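Local coordinates for uncharacterized protein (Legionella pneumophila subsp. pneumophila, PDB 5T2X) that is of unknown function, a largely helical Legionella pneumophila protein belonging to the DUF5630 family, at residues Met36-Leu41 and Thr57-Glu62; Thr45-Thr50 and Leu94-Tyr99; Lys113-Asn118 and Leu138-Tyr143; Thr179-Ala184 and Gln195-Ala200; Leu201-Lys206 and Glu264-Ile269. One frame throughout, in Å; residues are numbered along the deposited sequence.

Contact 1: residues Met36-Leu41 and Thr57-Glu62; sequences MLLNNL and TDFCEE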
# COMPACT_ATOMS: atom_id res chain seq x y z
N MSE A 36 16.94 -5.61 -23.59
CA MSE A 36 17.85 -6.71 -23.33
C MSE A 36 18.87 -6.36 -22.25
O MSE A 36 19.18 -7.17 -21.38
CB MSE A 36 18.56 -7.10 -24.63
CG MSE A 36 19.77 -7.97 -24.47
SE MSE A 36 20.67 -8.12 -26.20
CE MSE A 36 22.25 -9.10 -25.62
N LEU A 37 19.39 -5.13 -22.30
CA LEU A 37 20.35 -4.69 -21.30
C LEU A 37 19.67 -4.34 -19.98
O LEU A 37 20.23 -4.59 -18.91
CB LEU A 37 21.14 -3.48 -21.82
CG LEU A 37 22.15 -3.75 -22.94
CD1 LEU A 37 22.90 -2.47 -23.30
CD2 LEU A 37 23.12 -4.85 -22.53
N LEU A 38 18.47 -3.77 -20.04
CA LEU A 38 17.73 -3.45 -18.82
C LEU A 38 17.42 -4.70 -18.01
O LEU A 38 17.41 -4.65 -16.78
CB LEU A 38 16.45 -2.69 -19.17
CG LEU A 38 16.62 -1.23 -19.57
CD1 LEU A 38 15.36 -0.71 -20.25
CD2 LEU A 38 16.96 -0.38 -18.36
N ASN A 39 17.16 -5.82 -18.68
CA ASN A 39 16.86 -7.06 -17.97
C ASN A 39 18.08 -7.65 -17.28
O ASN A 39 17.92 -8.41 -16.31
CB ASN A 39 16.26 -8.09 -18.93
CG ASN A 39 14.80 -7.81 -19.23
OD1 ASN A 39 14.07 -7.27 -18.40
ND2 ASN A 39 14.37 -8.19 -20.43
N ASN A 40 19.29 -7.33 -17.75
CA ASN A 40 20.49 -7.84 -17.09
C ASN A 40 20.77 -7.13 -15.78
O ASN A 40 21.53 -7.66 -14.96
CB ASN A 40 21.70 -7.69 -18.02
CG ASN A 40 21.58 -8.53 -19.27
OD1 ASN A 40 20.93 -9.57 -19.27
ND2 ASN A 40 22.21 -8.08 -20.35
N LEU A 41 20.18 -5.96 -15.55
CA LEU A 41 20.49 -5.17 -14.37
C LEU A 41 19.88 -5.79 -13.12
O LEU A 41 18.84 -6.45 -13.17
CB LEU A 41 19.98 -3.74 -14.53
CG LEU A 41 20.59 -2.88 -15.63
CD1 LEU A 41 19.89 -1.53 -15.68
CD2 LEU A 41 22.08 -2.71 -15.40
N THR A 57 12.79 5.77 -17.61
CA THR A 57 11.57 5.49 -16.86
C THR A 57 10.34 5.50 -17.76
O THR A 57 9.43 4.68 -17.58
CB THR A 57 11.41 6.48 -15.71
OG1 THR A 57 10.18 6.23 -15.02
CG2 THR A 57 11.42 7.92 -16.21
N ASP A 58 10.28 6.41 -18.73
CA ASP A 58 9.15 6.43 -19.66
C ASP A 58 9.11 5.15 -20.48
O ASP A 58 8.04 4.59 -20.73
CB ASP A 58 9.23 7.65 -20.57
CG ASP A 58 9.08 8.96 -19.81
OD1 ASP A 58 8.60 8.93 -18.65
OD2 ASP A 58 9.44 10.01 -20.37
N PHE A 59 10.28 4.67 -20.91
CA PHE A 59 10.34 3.41 -21.65
C PHE A 59 9.94 2.23 -20.77
O PHE A 59 9.26 1.31 -21.24
CB PHE A 59 11.75 3.22 -22.21
CG PHE A 59 11.94 1.93 -22.96
CD1 PHE A 59 11.39 1.75 -24.22
CD2 PHE A 59 12.69 0.90 -22.41
CE1 PHE A 59 11.56 0.57 -24.91
CE2 PHE A 59 12.87 -0.29 -23.10
CZ PHE A 59 12.31 -0.45 -24.35
N CYS A 60 10.33 2.26 -19.50
CA CYS A 60 10.03 1.17 -18.58
C CYS A 60 8.60 1.19 -18.06
O CYS A 60 8.19 0.24 -17.39
CB CYS A 60 11.01 1.19 -17.40
SG CYS A 60 12.71 0.75 -17.83
N GLU A 61 7.84 2.25 -18.34
CA GLU A 61 6.45 2.33 -17.92
C GLU A 61 5.47 1.98 -19.04
O GLU A 61 4.26 1.94 -18.79
CB GLU A 61 6.13 3.72 -17.37
CG GLU A 61 6.81 4.04 -16.04
CD GLU A 61 6.46 3.04 -14.96
OE1 GLU A 61 5.31 2.55 -14.94
OE2 GLU A 61 7.34 2.74 -14.12
N GLU A 62 5.97 1.75 -20.25
CA GLU A 62 5.10 1.35 -21.34
C GLU A 62 4.63 -0.09 -21.15
O GLU A 62 5.18 -0.85 -20.35
CB GLU A 62 5.82 1.51 -22.68
CG GLU A 62 6.19 2.95 -23.00
CD GLU A 62 7.04 3.08 -24.25
OE1 GLU A 62 7.34 2.05 -24.88
OE2 GLU A 62 7.42 4.22 -24.59

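Contact 2: residues Thr45-Thr50 and Leu94-Tyr99; sequences TLIKYT and LVKGIY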
# COMPACT_ATOMS: atom_id res chain seq x y z
N THR A 45 19.94 -1.26 -9.44
CA THR A 45 20.44 -0.40 -10.51
C THR A 45 19.32 -0.02 -11.48
O THR A 45 19.28 1.12 -11.97
CB THR A 45 21.58 -1.10 -11.25
OG1 THR A 45 22.57 -1.52 -10.30
CG2 THR A 45 22.22 -0.16 -12.25
N LEU A 46 18.42 -0.96 -11.78
CA LEU A 46 17.30 -0.66 -12.66
C LEU A 46 16.45 0.48 -12.11
O LEU A 46 16.13 1.43 -12.83
CB LEU A 46 16.44 -1.92 -12.87
CG LEU A 46 15.10 -1.71 -13.58
CD1 LEU A 46 15.30 -1.23 -15.01
CD2 LEU A 46 14.26 -2.98 -13.54
N ILE A 47 16.07 0.39 -10.84
CA ILE A 47 15.26 1.44 -10.22
C ILE A 47 16.03 2.75 -10.20
O ILE A 47 15.47 3.82 -10.47
CB ILE A 47 14.82 1.01 -8.81
CG1 ILE A 47 13.86 -0.17 -8.90
CG2 ILE A 47 14.17 2.18 -8.08
CD1 ILE A 47 13.38 -0.67 -7.56
N LYS A 48 17.33 2.69 -9.89
CA LYS A 48 18.14 3.90 -9.87
C LYS A 48 18.23 4.55 -11.24
O LYS A 48 18.31 5.78 -11.33
CB LYS A 48 19.53 3.57 -9.33
CG LYS A 48 20.46 4.76 -9.17
CD LYS A 48 21.61 4.42 -8.24
CE LYS A 48 22.78 5.34 -8.47
NZ LYS A 48 23.29 5.19 -9.86
N TYR A 49 18.22 3.76 -12.31
CA TYR A 49 18.25 4.34 -13.65
C TYR A 49 16.94 5.05 -13.98
O TYR A 49 16.95 6.12 -14.60
CB TYR A 49 18.54 3.26 -14.70
CG TYR A 49 20.00 2.87 -14.81
CD1 TYR A 49 20.93 3.30 -13.87
CD2 TYR A 49 20.44 2.08 -15.86
CE1 TYR A 49 22.26 2.94 -13.97
CE2 TYR A 49 21.77 1.72 -15.97
CZ TYR A 49 22.68 2.15 -15.03
OH TYR A 49 24.00 1.79 -15.14
N THR A 50 15.81 4.48 -13.56
CA THR A 50 14.52 5.13 -13.82
C THR A 50 14.39 6.45 -13.07
O THR A 50 13.65 7.34 -13.51
CB THR A 50 13.37 4.20 -13.44
OG1 THR A 50 13.40 3.94 -12.04
CG2 THR A 50 13.47 2.88 -14.20
N LEU A 94 4.25 -1.78 -7.93
CA LEU A 94 4.27 -2.90 -7.00
C LEU A 94 5.69 -3.34 -6.68
O LEU A 94 6.03 -3.58 -5.52
CB LEU A 94 3.46 -4.07 -7.57
CG LEU A 94 3.41 -5.34 -6.73
CD1 LEU A 94 2.79 -5.07 -5.37
CD2 LEU A 94 2.64 -6.43 -7.46
N VAL A 95 6.54 -3.45 -7.71
CA VAL A 95 7.91 -3.93 -7.50
C VAL A 95 8.74 -2.88 -6.76
O VAL A 95 9.46 -3.20 -5.81
CB VAL A 95 8.55 -4.31 -8.85
CG1 VAL A 95 10.03 -4.61 -8.66
CG2 VAL A 95 7.83 -5.51 -9.45
N LYS A 96 8.65 -1.62 -7.19
CA LYS A 96 9.39 -0.56 -6.50
C LYS A 96 8.93 -0.42 -5.06
O LYS A 96 9.75 -0.23 -4.15
CB LYS A 96 9.23 0.77 -7.24
CG LYS A 96 9.86 0.82 -8.62
CD LYS A 96 9.57 2.16 -9.27
CE LYS A 96 10.07 2.21 -10.70
NZ LYS A 96 9.68 3.49 -11.36
N GLY A 97 7.62 -0.53 -4.82
CA GLY A 97 7.12 -0.43 -3.46
C GLY A 97 7.62 -1.54 -2.57
O GLY A 97 7.97 -1.31 -1.41
N ILE A 98 7.68 -2.76 -3.10
CA ILE A 98 8.21 -3.88 -2.33
C ILE A 98 9.70 -3.70 -2.09
O ILE A 98 10.20 -3.95 -0.98
CB ILE A 98 7.91 -5.21 -3.04
CG1 ILE A 98 6.41 -5.50 -3.04
CG2 ILE A 98 8.67 -6.36 -2.40
CD1 ILE A 98 6.00 -6.62 -3.97
N TYR A 99 10.44 -3.26 -3.11
CA TYR A 99 11.88 -3.09 -2.97
C TYR A 99 12.21 -2.03 -1.93
O TYR A 99 13.02 -2.26 -1.03
CB TYR A 99 12.50 -2.74 -4.32
CG TYR A 99 13.94 -2.28 -4.21
CD1 TYR A 99 14.98 -3.20 -4.12
CD2 TYR A 99 14.25 -0.92 -4.20
CE1 TYR A 99 16.29 -2.77 -4.02
CE2 TYR A 99 15.56 -0.50 -4.09
CZ TYR A 99 16.58 -1.42 -4.00
OH TYR A 99 17.88 -1.00 -3.90
O HOH W 1 11.25 5.33 -10.50

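Contact 3: residues Lys113-Asn118 and Leu138-Tyr143; sequences KPFGDN and LSTWAY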
# COMPACT_ATOMS: atom_id res chain seq x y z
N LYS A 113 16.96 0.72 16.06
CA LYS A 113 15.75 1.29 16.60
C LYS A 113 14.69 1.42 15.52
O LYS A 113 15.02 1.50 14.33
CB LYS A 113 16.01 2.67 17.23
CG LYS A 113 16.15 3.79 16.21
CD LYS A 113 16.19 5.15 16.90
CE LYS A 113 15.98 6.28 15.91
NZ LYS A 113 15.90 7.60 16.60
N PRO A 114 13.41 1.45 15.89
CA PRO A 114 12.36 1.62 14.88
C PRO A 114 12.28 3.05 14.37
O PRO A 114 12.47 4.01 15.13
CB PRO A 114 11.07 1.23 15.63
CG PRO A 114 11.53 0.52 16.87
CD PRO A 114 12.85 1.14 17.21
N PHE A 115 12.01 3.18 13.07
CA PHE A 115 11.73 4.47 12.42
C PHE A 115 12.90 5.45 12.56
O PHE A 115 12.73 6.60 12.96
CB PHE A 115 10.43 5.08 12.96
CG PHE A 115 9.23 4.21 12.76
CD1 PHE A 115 8.82 3.85 11.48
CD2 PHE A 115 8.49 3.75 13.84
CE1 PHE A 115 7.72 3.04 11.29
CE2 PHE A 115 7.38 2.94 13.66
CZ PHE A 115 6.99 2.59 12.38
N GLY A 116 14.09 4.98 12.20
CA GLY A 116 15.22 5.87 12.04
C GLY A 116 15.07 6.73 10.80
O GLY A 116 14.15 6.57 10.00
N ASP A 117 16.01 7.67 10.65
CA ASP A 117 15.95 8.58 9.51
C ASP A 117 16.09 7.83 8.19
O ASP A 117 15.42 8.15 7.20
CB ASP A 117 17.04 9.65 9.63
CG ASP A 117 16.76 10.63 10.75
OD1 ASP A 117 15.60 10.70 11.21
OD2 ASP A 117 17.70 11.35 11.16
N ASN A 118 16.96 6.82 8.15
CA ASN A 118 17.14 6.04 6.92
C ASN A 118 15.88 5.23 6.61
O ASN A 118 15.42 5.20 5.46
CB ASN A 118 18.35 5.12 7.04
CG ASN A 118 19.66 5.89 7.07
OD1 ASN A 118 19.74 7.03 6.62
ND2 ASN A 118 20.70 5.25 7.60
N LEU A 138 3.99 3.50 8.01
CA LEU A 138 4.02 4.94 8.25
C LEU A 138 2.88 5.39 9.14
O LEU A 138 3.05 6.32 9.94
CB LEU A 138 3.99 5.70 6.92
CG LEU A 138 5.31 5.76 6.14
CD1 LEU A 138 5.10 6.40 4.78
CD2 LEU A 138 6.36 6.53 6.94
N SER A 139 1.70 4.76 9.02
CA SER A 139 0.59 5.12 9.90
C SER A 139 0.88 4.74 11.34
O SER A 139 0.47 5.45 12.27
CB SER A 139 -0.70 4.47 9.42
OG SER A 139 -0.64 3.06 9.52
N THR A 140 1.58 3.62 11.56
CA THR A 140 2.03 3.29 12.91
C THR A 140 3.03 4.31 13.43
O THR A 140 2.97 4.72 14.59
CB THR A 140 2.63 1.88 12.93
OG1 THR A 140 1.63 0.92 12.57
CG2 THR A 140 3.18 1.55 14.31
N TRP A 141 3.96 4.74 12.57
CA TRP A 141 4.94 5.75 12.96
C TRP A 141 4.26 7.05 13.37
O TRP A 141 4.59 7.64 14.40
CB TRP A 141 5.92 5.99 11.81
CG TRP A 141 6.71 7.25 11.92
CD1 TRP A 141 7.77 7.48 12.76
CD2 TRP A 141 6.54 8.44 11.15
NE1 TRP A 141 8.25 8.75 12.57
CE2 TRP A 141 7.51 9.37 11.58
CE3 TRP A 141 5.65 8.83 10.14
CZ2 TRP A 141 7.63 10.64 11.04
CZ3 TRP A 141 5.76 10.10 9.60
CH2 TRP A 141 6.74 10.99 10.06
N ALA A 142 3.30 7.51 12.57
CA ALA A 142 2.62 8.76 12.90
C ALA A 142 1.71 8.60 14.11
O ALA A 142 1.52 9.56 14.86
CB ALA A 142 1.83 9.26 11.69
N TYR A 143 1.16 7.41 14.32
CA TYR A 143 0.29 7.20 15.48
C TYR A 143 1.08 7.26 16.78
O TYR A 143 0.62 7.84 17.76
CB TYR A 143 -0.45 5.87 15.36
CG TYR A 143 -1.33 5.58 16.55
CD1 TYR A 143 -2.54 6.24 16.72
CD2 TYR A 143 -0.95 4.65 17.51
CE1 TYR A 143 -3.35 5.98 17.81
CE2 TYR A 143 -1.76 4.38 18.61
CZ TYR A 143 -2.96 5.05 18.75
OH TYR A 143 -3.77 4.79 19.83

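Contact 4: residues Thr179-Ala184 and Gln195-Ala200; sequences TCLNLA and QEALEA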
# COMPACT_ATOMS: atom_id res chain seq x y z
N THR A 179 -7.19 2.19 12.16
CA THR A 179 -6.62 3.49 12.51
C THR A 179 -7.64 4.35 13.23
O THR A 179 -7.30 5.06 14.19
CB THR A 179 -6.11 4.19 11.25
OG1 THR A 179 -5.10 3.38 10.63
CG2 THR A 179 -5.52 5.55 11.59
N CYS A 180 -8.91 4.30 12.81
CA CYS A 180 -9.95 5.06 13.49
C CYS A 180 -10.18 4.55 14.90
O CYS A 180 -10.45 5.34 15.82
CB CYS A 180 -11.25 5.02 12.68
SG CYS A 180 -11.20 5.92 11.11
N LEU A 181 -10.08 3.23 15.10
CA LEU A 181 -10.21 2.69 16.45
C LEU A 181 -9.08 3.19 17.35
O LEU A 181 -9.32 3.58 18.50
CB LEU A 181 -10.21 1.16 16.41
CG LEU A 181 -11.38 0.43 15.75
CD1 LEU A 181 -11.25 -1.07 15.99
CD2 LEU A 181 -12.71 0.94 16.26
N ASN A 182 -7.85 3.17 16.85
CA ASN A 182 -6.72 3.64 17.64
C ASN A 182 -6.81 5.13 17.94
O ASN A 182 -6.35 5.58 19.00
CB ASN A 182 -5.41 3.31 16.93
CG ASN A 182 -5.16 1.82 16.82
OD1 ASN A 182 -6.01 1.01 17.20
ND2 ASN A 182 -4.00 1.45 16.30
N LEU A 183 -7.38 5.91 17.02
CA LEU A 183 -7.57 7.33 17.29
C LEU A 183 -8.71 7.57 18.27
O LEU A 183 -8.67 8.53 19.05
CB LEU A 183 -7.81 8.09 15.98
CG LEU A 183 -6.61 8.21 15.04
CD1 LEU A 183 -7.00 8.90 13.75
CD2 LEU A 183 -5.47 8.96 15.72
N ALA A 184 -9.73 6.71 18.25
CA ALA A 184 -10.83 6.84 19.19
C ALA A 184 -10.39 6.57 20.62
O ALA A 184 -10.94 7.14 21.57
CB ALA A 184 -11.98 5.91 18.81
N GLN A 195 -17.68 6.05 14.30
CA GLN A 195 -18.58 6.07 13.15
C GLN A 195 -17.81 5.95 11.84
O GLN A 195 -18.26 5.27 10.91
CB GLN A 195 -19.42 7.35 13.16
CG GLN A 195 -20.34 7.47 14.37
CD GLN A 195 -20.98 8.83 14.48
OE1 GLN A 195 -21.35 9.27 15.57
NE2 GLN A 195 -21.13 9.51 13.35
N GLU A 196 -16.64 6.60 11.75
CA GLU A 196 -15.80 6.44 10.58
C GLU A 196 -15.18 5.04 10.52
O GLU A 196 -14.97 4.51 9.42
CB GLU A 196 -14.70 7.51 10.56
CG GLU A 196 -15.19 8.89 10.16
CD GLU A 196 -15.49 8.99 8.67
OE1 GLU A 196 -14.78 8.34 7.88
OE2 GLU A 196 -16.43 9.72 8.30
N ALA A 197 -14.89 4.45 11.67
CA ALA A 197 -14.36 3.09 11.69
C ALA A 197 -15.39 2.09 11.17
O ALA A 197 -15.04 1.16 10.43
CB ALA A 197 -13.93 2.71 13.11
N LEU A 198 -16.66 2.27 11.54
CA LEU A 198 -17.70 1.35 11.09
C LEU A 198 -17.87 1.40 9.58
O LEU A 198 -17.97 0.36 8.92
CB LEU A 198 -19.02 1.69 11.79
CG LEU A 198 -20.25 0.88 11.35
CD1 LEU A 198 -20.05 -0.60 11.63
CD2 LEU A 198 -21.50 1.40 12.04
N GLU A 199 -17.90 2.61 9.01
CA GLU A 199 -18.08 2.75 7.57
C GLU A 199 -16.95 2.06 6.81
O GLU A 199 -17.20 1.31 5.85
CB GLU A 199 -18.16 4.22 7.19
CG GLU A 199 -18.26 4.48 5.70
CD GLU A 199 -18.34 5.96 5.37
OE1 GLU A 199 -18.61 6.76 6.28
OE2 GLU A 199 -18.12 6.32 4.19
N ALA A 200 -15.70 2.28 7.23
CA ALA A 200 -14.57 1.63 6.57
C ALA A 200 -14.60 0.12 6.78
O ALA A 200 -14.21 -0.64 5.89
CB ALA A 200 -13.26 2.22 7.08

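Contact 5: residues Leu201-Lys206 and Glu264-Ile269; sequences LLIARK and EKAKGI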
# COMPACT_ATOMS: atom_id res chain seq x y z
N LEU A 201 -15.06 -0.32 7.95
CA LEU A 201 -15.16 -1.76 8.20
C LEU A 201 -16.21 -2.40 7.31
O LEU A 201 -16.01 -3.50 6.78
CB LEU A 201 -15.47 -2.01 9.67
CG LEU A 201 -15.64 -3.47 10.11
CD1 LEU A 201 -14.41 -4.29 9.77
CD2 LEU A 201 -15.95 -3.55 11.59
N LEU A 202 -17.35 -1.73 7.12
CA LEU A 202 -18.39 -2.26 6.25
C LEU A 202 -17.93 -2.29 4.80
O LEU A 202 -18.19 -3.27 4.08
CB LEU A 202 -19.67 -1.44 6.39
CG LEU A 202 -20.35 -1.47 7.76
CD1 LEU A 202 -21.57 -0.55 7.79
CD2 LEU A 202 -20.74 -2.88 8.14
N ILE A 203 -17.25 -1.24 4.35
CA ILE A 203 -16.74 -1.21 2.98
C ILE A 203 -15.74 -2.33 2.76
O ILE A 203 -15.72 -2.98 1.71
CB ILE A 203 -16.14 0.17 2.65
CG1 ILE A 203 -17.22 1.25 2.71
CG2 ILE A 203 -15.48 0.16 1.28
CD1 ILE A 203 -16.68 2.65 2.53
N ALA A 204 -14.89 -2.59 3.76
CA ALA A 204 -13.90 -3.66 3.64
C ALA A 204 -14.58 -5.01 3.45
O ALA A 204 -14.08 -5.87 2.71
CB ALA A 204 -13.00 -3.68 4.87
N ARG A 205 -15.72 -5.22 4.11
CA ARG A 205 -16.44 -6.48 3.94
C ARG A 205 -17.10 -6.55 2.57
O ARG A 205 -17.04 -7.58 1.89
CB ARG A 205 -17.47 -6.65 5.05
CG ARG A 205 -18.11 -8.03 5.09
CD ARG A 205 -19.12 -8.13 6.22
NE ARG A 205 -19.57 -9.50 6.42
CZ ARG A 205 -20.47 -9.87 7.33
NH1 ARG A 205 -21.02 -8.96 8.12
NH2 ARG A 205 -20.82 -11.14 7.44
N LYS A 206 -17.74 -5.46 2.14
CA LYS A 206 -18.42 -5.42 0.85
C LYS A 206 -17.47 -5.54 -0.33
O LYS A 206 -17.91 -5.84 -1.44
CB LYS A 206 -19.24 -4.14 0.73
CG LYS A 206 -20.35 -4.04 1.76
CD LYS A 206 -21.07 -2.70 1.70
CE LYS A 206 -22.19 -2.65 2.73
NZ LYS A 206 -23.17 -3.76 2.53
N GLU A 264 -23.07 2.51 -0.89
CA GLU A 264 -22.95 3.40 -2.04
C GLU A 264 -21.50 3.51 -2.51
O GLU A 264 -21.22 3.43 -3.71
CB GLU A 264 -23.52 4.78 -1.71
CG GLU A 264 -23.62 5.71 -2.90
CD GLU A 264 -24.05 7.11 -2.51
OE1 GLU A 264 -23.17 7.97 -2.32
OE2 GLU A 264 -25.27 7.34 -2.37
N LYS A 265 -20.58 3.69 -1.57
CA LYS A 265 -19.17 3.85 -1.94
C LYS A 265 -18.57 2.54 -2.42
O LYS A 265 -17.72 2.54 -3.31
CB LYS A 265 -18.38 4.41 -0.75
CG LYS A 265 -18.81 5.82 -0.35
CD LYS A 265 -18.04 6.31 0.87
CE LYS A 265 -18.50 7.70 1.28
NZ LYS A 265 -17.81 8.18 2.52
N ALA A 266 -18.99 1.41 -1.84
CA ALA A 266 -18.49 0.12 -2.29
C ALA A 266 -19.05 -0.24 -3.67
O ALA A 266 -18.35 -0.88 -4.46
CB ALA A 266 -18.84 -0.97 -1.28
N LYS A 267 -20.29 0.16 -3.96
CA LYS A 267 -20.86 -0.11 -5.28
C LYS A 267 -20.11 0.64 -6.37
O LYS A 267 -19.86 0.09 -7.45
CB LYS A 267 -22.34 0.25 -5.29
CG LYS A 267 -23.00 0.10 -6.65
CD LYS A 267 -24.48 0.44 -6.60
CE LYS A 267 -25.10 0.40 -7.99
NZ LYS A 267 -24.90 -0.92 -8.65
N GLY A 268 -19.76 1.90 -6.12
CA GLY A 268 -18.98 2.65 -7.10
C GLY A 268 -17.62 2.04 -7.35
O GLY A 268 -17.07 2.18 -8.45
N ILE A 269 -17.05 1.36 -6.36
CA ILE A 269 -15.76 0.70 -6.54
C ILE A 269 -15.93 -0.56 -7.38
O ILE A 269 -15.16 -0.80 -8.32
CB ILE A 269 -15.12 0.39 -5.17
CG1 ILE A 269 -14.74 1.69 -4.45
CG2 ILE A 269 -13.92 -0.52 -5.33
CD1 ILE A 269 -14.17 1.47 -3.07

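Contact 1: residues Met36-Leu41 and Thr57-Glu62
L38 meets F59 and C60 where two short helices of this all-helical fold, 31-40 and 54-60, come near each other; helix 43-52 lies between them in sequence. The backbones stay well apart, the nearest CA atoms (L38 and C60) being 9.0 Å from each other, so side chains alone bridge the gap and no hydrogen bond crosses it.

Around this apolar point, other helices complete the packing. I22 and I26 of helix 15-27 touch L38 and F59, respectively, while L46 of helix 43-52 also touches L38. The backbone carbonyls of F59 and C60 accept hydrogen bonds from Q65 NE2 and W69 NE1.

The aliphatic-aromatic part rests on one methyl. L38 CD1 comes to the F59 ring at its edge, near the ring plane, and lies 3.8 Å from F59 CD2 and equally 3.8 Å from F59 CE2. It therefore straddles one rim bond and is not over a face. The F59 ring reaches this place because CG is anti to the backbone N (chi1 178°), which swings it toward helix 31-40.

The aliphatic-sulfur part uses the same methyl again. C60 has SG anti to its carbonyl carbon (chi1 -69°), and L38 CD1 rests 3.9 Å from C60 SG.

Contact 2: residues Thr45-Thr50 and Leu94-Tyr99
K96 runs from helix 91-111 past I47 to T50 on helix 43-52. From CB, the first torsion puts CG beside the backbone N (chi1 -66°), where K96 CG packs 4.0 Å from I47 CD1. Beyond CG the extended chain runs roughly antiparallel to the I47 side chain, and K96 CE passes 4.0 Å from T50 OG1. The ammonium does not bond T50 directly: K96 NZ donates to a water 2.6 Å away, and that water donates to T50 OG1 over 3.0 Å. T50 OG1 in turn gives its own proton to I47 O, 2.6 Å away, with the donor tilted 23° from the carbonyl plane, so T50 OG1 both donates to I47 O and accepts from the water. A weak, long ion pair with E61 adds to the surroundings of the ammonium.

The tip of I47 also reaches Y99: I47 CD1 lies 3.5 Å from Y99 CD2, obliquely to the ring, whose hydroxyl is hydrogen-bonded to T44 OG1.

The two helix segments cross at -114°, with axes 11.5 Å apart at closest. Helix 66-76 fills in beside them, W69 touching both L46 and K96 and L73 touching V95, while Y49 turns to helix 15-27.

Contact 3: residues Lys113-Asn118 and Leu138-Tyr143
F115 lays its ring over the CB of W141, which sits 3.5 Å from the F115 ring centroid and 11° off the ring normal, a CH-pi contact centred on the face. The chi1 of F115 (-59°) sets the ring there; its backbone has a positive phi, just before N-cap residue G116. The ring pair is oblique, the phenyl and the five-membered ring of W141 having planes at 52° and centroids 5.0 Å apart. W141 holds CG anti to its backbone N, which brings W141 CD1 to 3.6 Å from both F115 CG and F115 CB. At the rim of the phenyl, near its plane, T140 CG2 stands 4.4 Å from F115 CZ.

On its own side, F115 N is hydrogen-bonded to E119 OE1 in the first turn of helix 117-128, and R108 of helix 91-111 makes a cation-pi contact with the ring. Through F115 on W141 and T140, the loop between helices 91-111 and 117-128 is tied to helix 132-147, with L120 touching W141, L123 touching F115, and helix 153-167 packing against L138 and A142.

Contact 4: residues Thr179-Ala184 and Gln195-Ala200
The first torsion of C180 turns SG beside the backbone N, anti to the carbonyl carbon (chi1 -69°), and the sulfur comes to lie by E196 CB. L181 likewise has CG beside the backbone N; its chi2 of -173° extends CD1, leaving CD2 as the branch turned to A197 CB, although the L181 CB starts off to the flank. The place of C180 CB follows from the backbones, which set C180 and A197 against each other with their CA atoms 5.2 Å apart.

The result is a close, small-residue interface. C180 CB lies 3.6 Å from A197 CB. L181 CD2 reaches A197 CB from another direction at 3.8 Å, so one methyl receives both groups. C180 SG is 3.9 Å from E196 CB, and also lies 4.0 Å from A197 N. E196 itself bends at its second torsion, leading its carboxylate away from the helix 169-185 segment.

The 8.5 Å distance between the segment axes is consistent with the small C180 and A197 side chains facing each other, the two segments running antiparallel at 166°. This is the geometry of a helical hairpin, made here by consecutive helices 169-185 and 191-207. From the first helix, F176 touches E196 and A200, and Y177 touches A197 and A200. Helix 153-167 covers T179 and L183 on one partner, and helix 252-272 packs on Q195 and L198 of the other.

Contact 5: residues Leu201-Lys206 and Glu264-Ile269
I203, K206, K265 and A266 carry this contact, and the interaction between them is apolar. K206 CB rests 3.8 Å from A266 CB, and the extended stem runs alongside, K206 CD still 4.1 Å from A266 CB. From I203 two branches reach across: I203 CG2 stands 4.4 Å from A266 CB, while I203 CD1 comes to K265 CB at 4.1 Å. The last is the stem of the lysine; its extended tail leads elsewhere.

These contacts join helix 191-207 to the C-terminal helix 252-272, which packs along it on a shallow slant, at -35° with the axes 9.3 Å apart. The small A266 side chain is consistent with the close approach, the CA atoms of I203 and A266 being 5.7 Å apart.

Charged groups sit at the margins, and no hydrogen bond or salt bridge runs between the two segments. K265 NZ forms a salt bridge with E199 OE2, one turn earlier on helix 191-207. The K206 stem leads away beyond CD, with a further bend at chi4 (-58°), and R205 faces helix 237-248, where NH1 is paired with D238. I269 touches W169 and Y173 of helix 169-185, and Y173 also packs on I203.

How the contacts relate
From the N terminus, contact 1 closes a short loop over helix 43-52, and contact 2 opens from inside it at that helix and ends on helix 91-111. The two cross along the chain and touch, with T57 on T50. Contact 3 then follows in series, its centre 22 Å from that of contact 2, closing across helix 117-128. Contact 4 closes the hairpin of helices 169-185 and 191-207, linked to contact 3 by a probable hydrogen bond from Y143 OH to N182 O. Contact 5 starts where contact 4 ends, on the same helix, and brings in the C-terminal helix; the E199-K265 salt bridge ties the two. None nests; contacts 1 and 2 lie opposite contacts 4 and 5 about the chain's centre.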